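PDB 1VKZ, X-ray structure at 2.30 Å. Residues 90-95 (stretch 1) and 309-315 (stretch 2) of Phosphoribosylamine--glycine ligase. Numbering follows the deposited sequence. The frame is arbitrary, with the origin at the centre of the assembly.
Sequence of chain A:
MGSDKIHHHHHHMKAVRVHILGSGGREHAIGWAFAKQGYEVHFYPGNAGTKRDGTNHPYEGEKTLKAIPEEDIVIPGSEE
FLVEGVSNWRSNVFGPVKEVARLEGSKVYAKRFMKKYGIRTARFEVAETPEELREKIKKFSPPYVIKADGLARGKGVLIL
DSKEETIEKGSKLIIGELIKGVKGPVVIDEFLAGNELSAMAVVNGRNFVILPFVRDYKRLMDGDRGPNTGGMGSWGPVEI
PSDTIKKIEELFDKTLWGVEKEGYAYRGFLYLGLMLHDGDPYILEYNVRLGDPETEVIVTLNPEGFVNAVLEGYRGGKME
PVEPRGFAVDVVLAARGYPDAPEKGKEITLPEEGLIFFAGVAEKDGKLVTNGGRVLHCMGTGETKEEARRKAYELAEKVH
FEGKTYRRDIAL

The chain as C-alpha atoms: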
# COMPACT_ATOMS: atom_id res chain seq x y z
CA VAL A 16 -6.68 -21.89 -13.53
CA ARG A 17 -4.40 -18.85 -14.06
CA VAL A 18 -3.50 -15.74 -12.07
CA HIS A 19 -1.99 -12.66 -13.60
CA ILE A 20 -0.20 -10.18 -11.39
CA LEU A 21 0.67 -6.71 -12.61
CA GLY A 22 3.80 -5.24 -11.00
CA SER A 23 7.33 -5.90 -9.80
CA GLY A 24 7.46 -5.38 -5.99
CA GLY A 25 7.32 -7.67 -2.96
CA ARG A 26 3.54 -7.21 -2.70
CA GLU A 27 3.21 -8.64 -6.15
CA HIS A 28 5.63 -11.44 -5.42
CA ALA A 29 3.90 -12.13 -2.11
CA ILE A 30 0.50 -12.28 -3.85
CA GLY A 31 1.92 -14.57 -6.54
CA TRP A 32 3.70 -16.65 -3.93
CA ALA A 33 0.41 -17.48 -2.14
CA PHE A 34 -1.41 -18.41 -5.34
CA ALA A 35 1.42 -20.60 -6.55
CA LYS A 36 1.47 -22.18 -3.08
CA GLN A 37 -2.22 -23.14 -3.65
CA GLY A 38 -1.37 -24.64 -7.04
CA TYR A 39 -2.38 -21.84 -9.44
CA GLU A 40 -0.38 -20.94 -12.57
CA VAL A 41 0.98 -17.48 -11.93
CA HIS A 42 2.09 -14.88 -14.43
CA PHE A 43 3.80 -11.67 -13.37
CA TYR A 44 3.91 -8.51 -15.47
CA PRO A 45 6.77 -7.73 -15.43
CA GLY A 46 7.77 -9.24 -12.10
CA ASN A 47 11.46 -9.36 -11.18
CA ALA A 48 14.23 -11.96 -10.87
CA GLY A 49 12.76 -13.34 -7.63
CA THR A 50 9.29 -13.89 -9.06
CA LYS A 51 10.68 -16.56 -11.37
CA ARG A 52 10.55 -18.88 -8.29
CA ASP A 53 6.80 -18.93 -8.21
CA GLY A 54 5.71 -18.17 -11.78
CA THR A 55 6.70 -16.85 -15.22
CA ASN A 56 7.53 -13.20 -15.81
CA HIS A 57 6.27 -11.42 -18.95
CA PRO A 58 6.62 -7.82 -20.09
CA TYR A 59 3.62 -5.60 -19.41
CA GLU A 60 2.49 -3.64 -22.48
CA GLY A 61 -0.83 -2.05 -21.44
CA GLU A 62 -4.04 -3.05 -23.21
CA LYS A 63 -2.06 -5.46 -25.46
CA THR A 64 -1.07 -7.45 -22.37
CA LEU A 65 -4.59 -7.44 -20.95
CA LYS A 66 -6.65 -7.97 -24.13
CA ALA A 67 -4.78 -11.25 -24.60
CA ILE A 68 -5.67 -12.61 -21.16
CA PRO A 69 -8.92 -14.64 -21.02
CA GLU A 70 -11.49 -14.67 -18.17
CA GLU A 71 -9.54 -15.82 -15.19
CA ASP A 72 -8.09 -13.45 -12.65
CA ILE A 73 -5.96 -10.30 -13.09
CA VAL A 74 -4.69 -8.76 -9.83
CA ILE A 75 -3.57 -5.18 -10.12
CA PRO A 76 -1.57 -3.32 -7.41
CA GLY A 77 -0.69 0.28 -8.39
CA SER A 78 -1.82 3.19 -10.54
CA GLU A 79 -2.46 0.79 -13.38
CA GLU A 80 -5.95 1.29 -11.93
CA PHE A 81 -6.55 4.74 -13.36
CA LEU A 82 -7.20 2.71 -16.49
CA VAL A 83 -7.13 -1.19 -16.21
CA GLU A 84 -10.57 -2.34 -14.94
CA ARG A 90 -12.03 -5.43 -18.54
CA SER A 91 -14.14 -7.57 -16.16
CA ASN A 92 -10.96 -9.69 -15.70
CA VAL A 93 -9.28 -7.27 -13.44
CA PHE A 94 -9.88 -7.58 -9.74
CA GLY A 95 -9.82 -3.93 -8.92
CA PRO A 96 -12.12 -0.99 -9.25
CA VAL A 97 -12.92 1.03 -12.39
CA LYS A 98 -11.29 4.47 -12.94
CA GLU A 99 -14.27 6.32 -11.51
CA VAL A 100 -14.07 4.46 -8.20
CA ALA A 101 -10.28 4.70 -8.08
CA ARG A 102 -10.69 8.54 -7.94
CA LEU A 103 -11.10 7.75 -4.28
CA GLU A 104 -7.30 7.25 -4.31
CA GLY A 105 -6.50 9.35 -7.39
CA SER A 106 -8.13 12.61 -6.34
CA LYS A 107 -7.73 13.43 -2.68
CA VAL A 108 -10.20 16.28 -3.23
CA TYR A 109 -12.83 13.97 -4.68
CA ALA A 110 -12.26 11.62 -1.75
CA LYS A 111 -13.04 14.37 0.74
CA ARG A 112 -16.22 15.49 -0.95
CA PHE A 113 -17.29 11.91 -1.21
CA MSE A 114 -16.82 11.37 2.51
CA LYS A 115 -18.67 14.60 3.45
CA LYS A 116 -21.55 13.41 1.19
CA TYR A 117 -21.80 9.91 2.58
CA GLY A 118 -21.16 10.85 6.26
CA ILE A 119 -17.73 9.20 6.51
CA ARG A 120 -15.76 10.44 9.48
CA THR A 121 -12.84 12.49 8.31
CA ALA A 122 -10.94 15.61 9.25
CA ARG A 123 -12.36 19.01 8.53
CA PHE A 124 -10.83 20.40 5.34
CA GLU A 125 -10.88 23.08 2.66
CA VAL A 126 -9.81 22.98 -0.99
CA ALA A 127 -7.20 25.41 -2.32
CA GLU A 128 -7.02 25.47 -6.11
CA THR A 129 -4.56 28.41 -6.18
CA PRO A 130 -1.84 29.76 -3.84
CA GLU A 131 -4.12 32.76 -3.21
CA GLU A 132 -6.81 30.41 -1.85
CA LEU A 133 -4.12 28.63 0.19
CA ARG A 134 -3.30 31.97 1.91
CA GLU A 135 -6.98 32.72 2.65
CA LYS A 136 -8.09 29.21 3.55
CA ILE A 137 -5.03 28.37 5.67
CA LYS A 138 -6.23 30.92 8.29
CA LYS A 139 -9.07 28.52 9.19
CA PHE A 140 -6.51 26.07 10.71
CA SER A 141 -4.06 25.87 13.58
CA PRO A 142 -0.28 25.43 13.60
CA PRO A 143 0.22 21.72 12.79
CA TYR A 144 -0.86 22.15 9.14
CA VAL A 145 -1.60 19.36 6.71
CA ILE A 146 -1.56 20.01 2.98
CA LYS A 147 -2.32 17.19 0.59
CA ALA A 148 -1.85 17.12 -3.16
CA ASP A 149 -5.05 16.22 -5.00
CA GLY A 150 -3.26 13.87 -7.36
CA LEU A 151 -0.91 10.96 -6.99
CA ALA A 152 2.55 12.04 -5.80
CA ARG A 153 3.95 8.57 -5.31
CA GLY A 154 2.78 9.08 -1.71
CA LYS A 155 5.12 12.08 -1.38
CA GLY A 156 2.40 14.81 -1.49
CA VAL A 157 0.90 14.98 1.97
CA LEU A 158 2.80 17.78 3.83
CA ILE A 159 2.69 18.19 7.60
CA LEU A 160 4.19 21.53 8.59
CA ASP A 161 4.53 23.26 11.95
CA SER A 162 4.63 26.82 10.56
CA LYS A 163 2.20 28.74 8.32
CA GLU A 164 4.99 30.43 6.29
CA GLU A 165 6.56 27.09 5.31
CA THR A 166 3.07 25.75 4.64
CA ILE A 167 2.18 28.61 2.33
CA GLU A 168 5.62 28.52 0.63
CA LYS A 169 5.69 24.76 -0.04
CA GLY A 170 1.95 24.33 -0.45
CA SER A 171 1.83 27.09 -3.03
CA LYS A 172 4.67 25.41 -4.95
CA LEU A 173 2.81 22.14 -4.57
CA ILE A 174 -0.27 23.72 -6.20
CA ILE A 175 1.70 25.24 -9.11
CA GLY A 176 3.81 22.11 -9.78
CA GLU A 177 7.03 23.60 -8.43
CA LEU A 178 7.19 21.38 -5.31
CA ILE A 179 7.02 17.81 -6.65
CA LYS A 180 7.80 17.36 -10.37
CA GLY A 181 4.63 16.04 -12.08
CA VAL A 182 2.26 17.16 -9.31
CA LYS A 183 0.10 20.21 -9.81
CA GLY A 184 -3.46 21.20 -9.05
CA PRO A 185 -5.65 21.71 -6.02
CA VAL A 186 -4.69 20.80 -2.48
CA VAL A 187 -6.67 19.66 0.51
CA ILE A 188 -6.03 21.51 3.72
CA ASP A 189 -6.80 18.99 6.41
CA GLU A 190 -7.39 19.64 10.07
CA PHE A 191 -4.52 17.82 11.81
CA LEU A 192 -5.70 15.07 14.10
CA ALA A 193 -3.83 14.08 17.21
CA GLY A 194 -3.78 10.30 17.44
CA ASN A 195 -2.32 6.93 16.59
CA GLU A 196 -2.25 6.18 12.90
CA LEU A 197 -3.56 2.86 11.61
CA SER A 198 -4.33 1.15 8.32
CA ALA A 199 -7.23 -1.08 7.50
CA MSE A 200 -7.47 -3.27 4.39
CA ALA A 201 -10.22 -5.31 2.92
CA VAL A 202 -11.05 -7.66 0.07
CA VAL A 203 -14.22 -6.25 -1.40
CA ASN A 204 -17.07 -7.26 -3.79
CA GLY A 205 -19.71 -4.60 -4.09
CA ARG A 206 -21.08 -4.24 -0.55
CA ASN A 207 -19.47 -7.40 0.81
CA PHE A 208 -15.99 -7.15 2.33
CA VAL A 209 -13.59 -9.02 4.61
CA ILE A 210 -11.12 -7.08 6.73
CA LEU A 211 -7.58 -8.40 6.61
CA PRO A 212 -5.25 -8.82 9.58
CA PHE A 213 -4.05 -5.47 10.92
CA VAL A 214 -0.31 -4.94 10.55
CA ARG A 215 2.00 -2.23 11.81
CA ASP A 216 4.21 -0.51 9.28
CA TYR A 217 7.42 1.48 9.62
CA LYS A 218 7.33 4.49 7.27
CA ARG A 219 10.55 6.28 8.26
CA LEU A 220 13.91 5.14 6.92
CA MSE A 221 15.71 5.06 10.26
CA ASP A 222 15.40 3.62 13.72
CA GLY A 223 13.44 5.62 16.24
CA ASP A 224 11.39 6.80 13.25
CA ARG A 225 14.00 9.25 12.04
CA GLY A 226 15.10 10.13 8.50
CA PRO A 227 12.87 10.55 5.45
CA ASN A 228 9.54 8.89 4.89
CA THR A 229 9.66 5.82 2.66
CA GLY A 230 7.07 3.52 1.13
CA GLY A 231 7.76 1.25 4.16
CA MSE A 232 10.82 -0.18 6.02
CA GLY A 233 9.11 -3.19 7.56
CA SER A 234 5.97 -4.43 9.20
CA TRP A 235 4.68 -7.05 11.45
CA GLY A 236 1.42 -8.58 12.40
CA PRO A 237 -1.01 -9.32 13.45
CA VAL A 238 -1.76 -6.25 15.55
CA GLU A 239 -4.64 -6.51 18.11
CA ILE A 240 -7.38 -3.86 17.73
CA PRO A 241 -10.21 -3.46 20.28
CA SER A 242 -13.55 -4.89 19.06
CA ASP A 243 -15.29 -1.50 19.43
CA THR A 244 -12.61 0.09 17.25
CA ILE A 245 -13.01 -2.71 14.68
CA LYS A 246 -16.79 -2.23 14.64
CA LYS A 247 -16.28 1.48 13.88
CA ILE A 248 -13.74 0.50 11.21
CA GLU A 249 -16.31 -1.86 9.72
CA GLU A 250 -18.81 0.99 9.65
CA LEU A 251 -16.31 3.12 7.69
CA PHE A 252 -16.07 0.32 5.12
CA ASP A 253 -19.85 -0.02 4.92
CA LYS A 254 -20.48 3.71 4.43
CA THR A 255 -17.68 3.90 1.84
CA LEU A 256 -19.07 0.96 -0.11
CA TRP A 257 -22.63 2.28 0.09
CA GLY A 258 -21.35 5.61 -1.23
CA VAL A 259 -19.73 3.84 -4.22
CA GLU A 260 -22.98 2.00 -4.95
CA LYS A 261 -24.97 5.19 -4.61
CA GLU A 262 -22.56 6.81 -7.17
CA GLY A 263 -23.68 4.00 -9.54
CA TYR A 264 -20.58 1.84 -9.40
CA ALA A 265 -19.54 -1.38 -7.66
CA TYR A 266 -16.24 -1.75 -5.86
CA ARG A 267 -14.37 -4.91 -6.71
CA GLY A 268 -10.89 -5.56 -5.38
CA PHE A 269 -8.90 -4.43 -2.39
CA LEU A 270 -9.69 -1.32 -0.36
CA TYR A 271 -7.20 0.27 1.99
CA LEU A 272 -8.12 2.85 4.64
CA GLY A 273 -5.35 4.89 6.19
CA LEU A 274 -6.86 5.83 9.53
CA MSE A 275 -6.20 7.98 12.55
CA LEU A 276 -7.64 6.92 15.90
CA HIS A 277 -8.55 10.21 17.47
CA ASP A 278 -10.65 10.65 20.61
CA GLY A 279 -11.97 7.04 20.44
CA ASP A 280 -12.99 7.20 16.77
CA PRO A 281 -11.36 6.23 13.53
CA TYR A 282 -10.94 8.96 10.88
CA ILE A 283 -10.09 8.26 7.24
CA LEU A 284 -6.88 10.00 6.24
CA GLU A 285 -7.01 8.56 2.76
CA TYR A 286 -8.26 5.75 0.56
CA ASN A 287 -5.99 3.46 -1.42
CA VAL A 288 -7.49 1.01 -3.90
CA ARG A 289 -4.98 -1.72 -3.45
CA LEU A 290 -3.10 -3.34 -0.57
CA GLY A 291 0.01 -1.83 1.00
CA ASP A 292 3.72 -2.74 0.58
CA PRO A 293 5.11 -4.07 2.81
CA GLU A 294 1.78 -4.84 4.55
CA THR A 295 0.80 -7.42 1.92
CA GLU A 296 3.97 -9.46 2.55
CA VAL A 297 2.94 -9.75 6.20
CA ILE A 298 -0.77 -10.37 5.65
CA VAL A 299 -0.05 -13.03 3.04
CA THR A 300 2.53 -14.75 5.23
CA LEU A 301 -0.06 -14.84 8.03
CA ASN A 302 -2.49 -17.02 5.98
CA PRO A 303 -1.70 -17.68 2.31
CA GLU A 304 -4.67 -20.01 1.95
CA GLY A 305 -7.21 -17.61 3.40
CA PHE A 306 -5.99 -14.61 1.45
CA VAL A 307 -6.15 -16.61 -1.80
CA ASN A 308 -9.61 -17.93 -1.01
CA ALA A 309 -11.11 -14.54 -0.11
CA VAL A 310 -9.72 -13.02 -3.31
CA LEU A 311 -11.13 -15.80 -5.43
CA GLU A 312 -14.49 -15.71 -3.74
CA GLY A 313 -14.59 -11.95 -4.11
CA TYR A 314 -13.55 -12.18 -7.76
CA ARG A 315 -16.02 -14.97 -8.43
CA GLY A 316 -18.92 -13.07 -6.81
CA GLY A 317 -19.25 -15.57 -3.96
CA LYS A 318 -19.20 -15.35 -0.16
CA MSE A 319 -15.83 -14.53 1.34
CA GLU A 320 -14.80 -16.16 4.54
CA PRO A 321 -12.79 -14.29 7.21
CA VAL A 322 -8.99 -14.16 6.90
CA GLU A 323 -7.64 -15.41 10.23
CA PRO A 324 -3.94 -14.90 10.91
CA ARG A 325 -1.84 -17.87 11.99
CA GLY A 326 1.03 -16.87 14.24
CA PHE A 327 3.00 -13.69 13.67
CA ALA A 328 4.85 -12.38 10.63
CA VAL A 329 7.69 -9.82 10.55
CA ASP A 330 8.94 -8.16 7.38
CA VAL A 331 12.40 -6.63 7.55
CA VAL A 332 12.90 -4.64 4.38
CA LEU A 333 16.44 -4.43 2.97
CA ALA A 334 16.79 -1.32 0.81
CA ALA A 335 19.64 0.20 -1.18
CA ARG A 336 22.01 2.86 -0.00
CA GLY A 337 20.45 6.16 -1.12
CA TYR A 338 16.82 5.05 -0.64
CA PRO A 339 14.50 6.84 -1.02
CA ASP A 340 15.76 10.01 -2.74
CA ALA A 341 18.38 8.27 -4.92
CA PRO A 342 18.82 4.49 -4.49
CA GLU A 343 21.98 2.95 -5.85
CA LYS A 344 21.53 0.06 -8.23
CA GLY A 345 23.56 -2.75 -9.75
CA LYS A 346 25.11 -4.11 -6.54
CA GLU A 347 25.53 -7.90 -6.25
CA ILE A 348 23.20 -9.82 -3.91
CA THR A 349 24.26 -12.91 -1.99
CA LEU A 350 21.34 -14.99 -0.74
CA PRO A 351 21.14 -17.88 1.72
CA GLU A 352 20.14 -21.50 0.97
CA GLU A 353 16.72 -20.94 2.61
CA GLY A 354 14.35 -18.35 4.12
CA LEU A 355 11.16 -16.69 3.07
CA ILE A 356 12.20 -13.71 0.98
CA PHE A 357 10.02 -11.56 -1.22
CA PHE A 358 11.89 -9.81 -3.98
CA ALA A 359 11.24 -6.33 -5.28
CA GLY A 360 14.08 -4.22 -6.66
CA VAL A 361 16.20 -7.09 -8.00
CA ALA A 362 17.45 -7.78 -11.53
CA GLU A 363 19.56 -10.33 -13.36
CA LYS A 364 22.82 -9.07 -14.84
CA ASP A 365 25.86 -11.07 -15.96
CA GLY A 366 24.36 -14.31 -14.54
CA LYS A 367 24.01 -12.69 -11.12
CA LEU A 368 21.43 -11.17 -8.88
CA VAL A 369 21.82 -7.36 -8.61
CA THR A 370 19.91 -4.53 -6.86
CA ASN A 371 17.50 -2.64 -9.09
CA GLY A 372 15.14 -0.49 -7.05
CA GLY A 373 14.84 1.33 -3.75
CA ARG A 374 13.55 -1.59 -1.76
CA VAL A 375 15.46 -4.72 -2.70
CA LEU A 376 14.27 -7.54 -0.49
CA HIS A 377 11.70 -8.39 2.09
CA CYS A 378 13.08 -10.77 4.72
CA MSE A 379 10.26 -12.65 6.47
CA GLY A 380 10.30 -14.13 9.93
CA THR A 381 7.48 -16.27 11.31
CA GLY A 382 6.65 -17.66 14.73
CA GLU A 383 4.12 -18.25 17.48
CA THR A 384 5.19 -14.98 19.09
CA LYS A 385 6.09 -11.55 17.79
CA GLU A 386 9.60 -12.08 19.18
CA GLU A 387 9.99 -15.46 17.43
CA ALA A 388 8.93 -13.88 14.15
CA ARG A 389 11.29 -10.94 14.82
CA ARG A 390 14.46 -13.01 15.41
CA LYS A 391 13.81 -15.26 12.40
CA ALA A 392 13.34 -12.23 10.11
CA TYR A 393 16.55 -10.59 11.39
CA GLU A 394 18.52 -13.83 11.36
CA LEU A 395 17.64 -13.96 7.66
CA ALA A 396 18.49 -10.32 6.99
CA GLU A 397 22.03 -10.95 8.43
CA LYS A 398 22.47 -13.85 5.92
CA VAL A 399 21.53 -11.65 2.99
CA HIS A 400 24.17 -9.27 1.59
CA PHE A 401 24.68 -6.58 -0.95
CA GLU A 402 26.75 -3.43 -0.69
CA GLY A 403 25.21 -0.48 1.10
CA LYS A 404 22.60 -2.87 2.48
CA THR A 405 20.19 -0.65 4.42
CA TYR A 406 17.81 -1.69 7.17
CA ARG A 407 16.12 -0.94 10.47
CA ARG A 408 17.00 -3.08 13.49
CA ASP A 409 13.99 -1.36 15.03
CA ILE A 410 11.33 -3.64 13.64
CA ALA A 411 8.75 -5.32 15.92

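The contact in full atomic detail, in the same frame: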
# COMPACT_ATOMS: atom_id res chain seq x y z
N ARG A 90 -11.98 -3.98 -18.47
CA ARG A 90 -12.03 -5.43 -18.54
C ARG A 90 -12.50 -6.04 -17.25
O ARG A 90 -11.88 -5.81 -16.22
CB ARG A 90 -10.66 -5.97 -18.88
CG ARG A 90 -10.21 -5.69 -20.28
CD ARG A 90 -10.81 -6.65 -21.30
NE ARG A 90 -10.40 -8.03 -21.05
CZ ARG A 90 -10.56 -9.05 -21.88
NH1 ARG A 90 -11.12 -8.89 -23.08
NH2 ARG A 90 -10.13 -10.24 -21.51
N SER A 91 -13.56 -6.83 -17.31
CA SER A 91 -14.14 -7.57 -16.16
C SER A 91 -13.18 -8.60 -15.48
O SER A 91 -13.44 -9.11 -14.40
CB SER A 91 -15.42 -8.26 -16.60
OG SER A 91 -15.29 -8.81 -17.91
N ASN A 92 -12.08 -8.88 -16.17
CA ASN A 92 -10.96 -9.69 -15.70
C ASN A 92 -10.21 -9.23 -14.48
O ASN A 92 -9.54 -10.00 -13.74
CB ASN A 92 -9.91 -9.64 -16.82
CG ASN A 92 -9.81 -10.87 -17.51
OD1 ASN A 92 -10.81 -11.52 -17.70
ND2 ASN A 92 -8.60 -11.26 -17.87
N VAL A 93 -10.19 -7.92 -14.35
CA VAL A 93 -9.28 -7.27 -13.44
C VAL A 93 -9.94 -7.09 -12.08
O VAL A 93 -11.03 -6.56 -11.97
CB VAL A 93 -8.80 -5.94 -14.05
CG1 VAL A 93 -7.88 -5.23 -13.11
CG2 VAL A 93 -8.11 -6.23 -15.43
N PHE A 94 -9.29 -7.59 -11.05
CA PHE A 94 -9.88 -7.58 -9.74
C PHE A 94 -9.46 -6.28 -9.04
O PHE A 94 -8.61 -6.25 -8.19
CB PHE A 94 -9.50 -8.85 -8.94
CG PHE A 94 -10.19 -8.93 -7.59
CD1 PHE A 94 -11.58 -8.79 -7.50
CD2 PHE A 94 -9.47 -9.07 -6.42
CE1 PHE A 94 -12.20 -8.84 -6.27
CE2 PHE A 94 -10.09 -9.14 -5.20
CZ PHE A 94 -11.46 -9.02 -5.12
N GLY A 95 -10.08 -5.20 -9.46
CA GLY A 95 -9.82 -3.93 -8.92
C GLY A 95 -10.79 -2.99 -9.52
O GLY A 95 -11.35 -3.28 -10.53
N ALA A 309 -10.26 -15.73 -0.20
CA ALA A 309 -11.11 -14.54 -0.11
C ALA A 309 -11.06 -13.74 -1.43
O ALA A 309 -12.06 -13.27 -1.93
CB ALA A 309 -10.70 -13.69 1.06
N VAL A 310 -9.89 -13.67 -2.03
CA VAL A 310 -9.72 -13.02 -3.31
C VAL A 310 -10.50 -13.74 -4.38
O VAL A 310 -11.11 -13.12 -5.22
CB VAL A 310 -8.23 -12.94 -3.66
CG1 VAL A 310 -8.03 -12.45 -5.06
CG2 VAL A 310 -7.56 -11.98 -2.71
N LEU A 311 -10.48 -15.06 -4.37
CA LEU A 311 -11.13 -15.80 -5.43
C LEU A 311 -12.63 -15.70 -5.27
O LEU A 311 -13.34 -15.48 -6.24
CB LEU A 311 -10.67 -17.24 -5.42
CG LEU A 311 -9.26 -17.47 -5.96
CD1 LEU A 311 -8.88 -18.94 -5.76
CD2 LEU A 311 -9.11 -17.06 -7.45
N GLU A 312 -13.09 -15.84 -4.04
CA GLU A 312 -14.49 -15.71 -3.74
C GLU A 312 -15.02 -14.34 -4.08
O GLU A 312 -16.10 -14.21 -4.61
CB GLU A 312 -14.75 -16.02 -2.26
CG GLU A 312 -14.73 -17.51 -1.98
CD GLU A 312 -15.57 -18.29 -2.99
OE1 GLU A 312 -16.64 -17.77 -3.42
OE2 GLU A 312 -15.16 -19.41 -3.37
N GLY A 313 -14.25 -13.31 -3.76
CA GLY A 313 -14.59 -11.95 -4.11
C GLY A 313 -14.62 -11.74 -5.62
O GLY A 313 -15.60 -11.23 -6.17
N TYR A 314 -13.57 -12.18 -6.29
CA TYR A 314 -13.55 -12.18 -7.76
C TYR A 314 -14.70 -12.93 -8.37
O TYR A 314 -15.29 -12.47 -9.35
CB TYR A 314 -12.26 -12.81 -8.30
CG TYR A 314 -12.22 -12.77 -9.80
CD1 TYR A 314 -12.05 -11.56 -10.47
CD2 TYR A 314 -12.37 -13.93 -10.56
CE1 TYR A 314 -12.02 -11.50 -11.86
CE2 TYR A 314 -12.34 -13.88 -11.95
CZ TYR A 314 -12.16 -12.66 -12.59
OH TYR A 314 -12.13 -12.60 -13.96
N ARG A 315 -15.01 -14.10 -7.82
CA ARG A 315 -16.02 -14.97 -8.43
C ARG A 315 -17.45 -14.50 -8.11
O ARG A 315 -18.42 -15.02 -8.68
CB ARG A 315 -15.81 -16.41 -7.97

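A loop packs here against one side of a helix, and two aromatic residues, Phe94 and Tyr314, make most of the contact; no hydrogen bond crosses it. Arg90 opens a type I beta turn closed by Val93 N to Arg90 O (3.3 Å), and its side chain stays clear of the helix. Ser91 contributes mainly backbone: its O lies 3.8 Å from Tyr314 OH, while its hydroxyl is hydrogen-bonded elsewhere in the structure. Asn92 points its CB away from the helix, yet its backbone O lies 3.5 Å from Tyr314 CE1. The long, flat tyrosine thus reaches from the helix to the turn, its chi1 in the t well. Val93 turns away and leaves the contact to its neighbour.

Phe94, buried and with chi1 also t, points toward the helix. Its CE2 meets Val310 CG1 at 3.9 Å, and its CB meets Tyr314 CD1 at 4.0 Å, both apolar contacts suited to a buried site. The ring also approaches the backbone, with CE1 3.6 Å from Tyr314 N, an amide already engaged in the helix by Val310 O (2.8 Å). Gly313 suits its place because an ideal CB there would lie only 3.3 Å from Phe94 CZ; its absence lets the ring settle close to the helix. Gly95 then carries the loop out of reach.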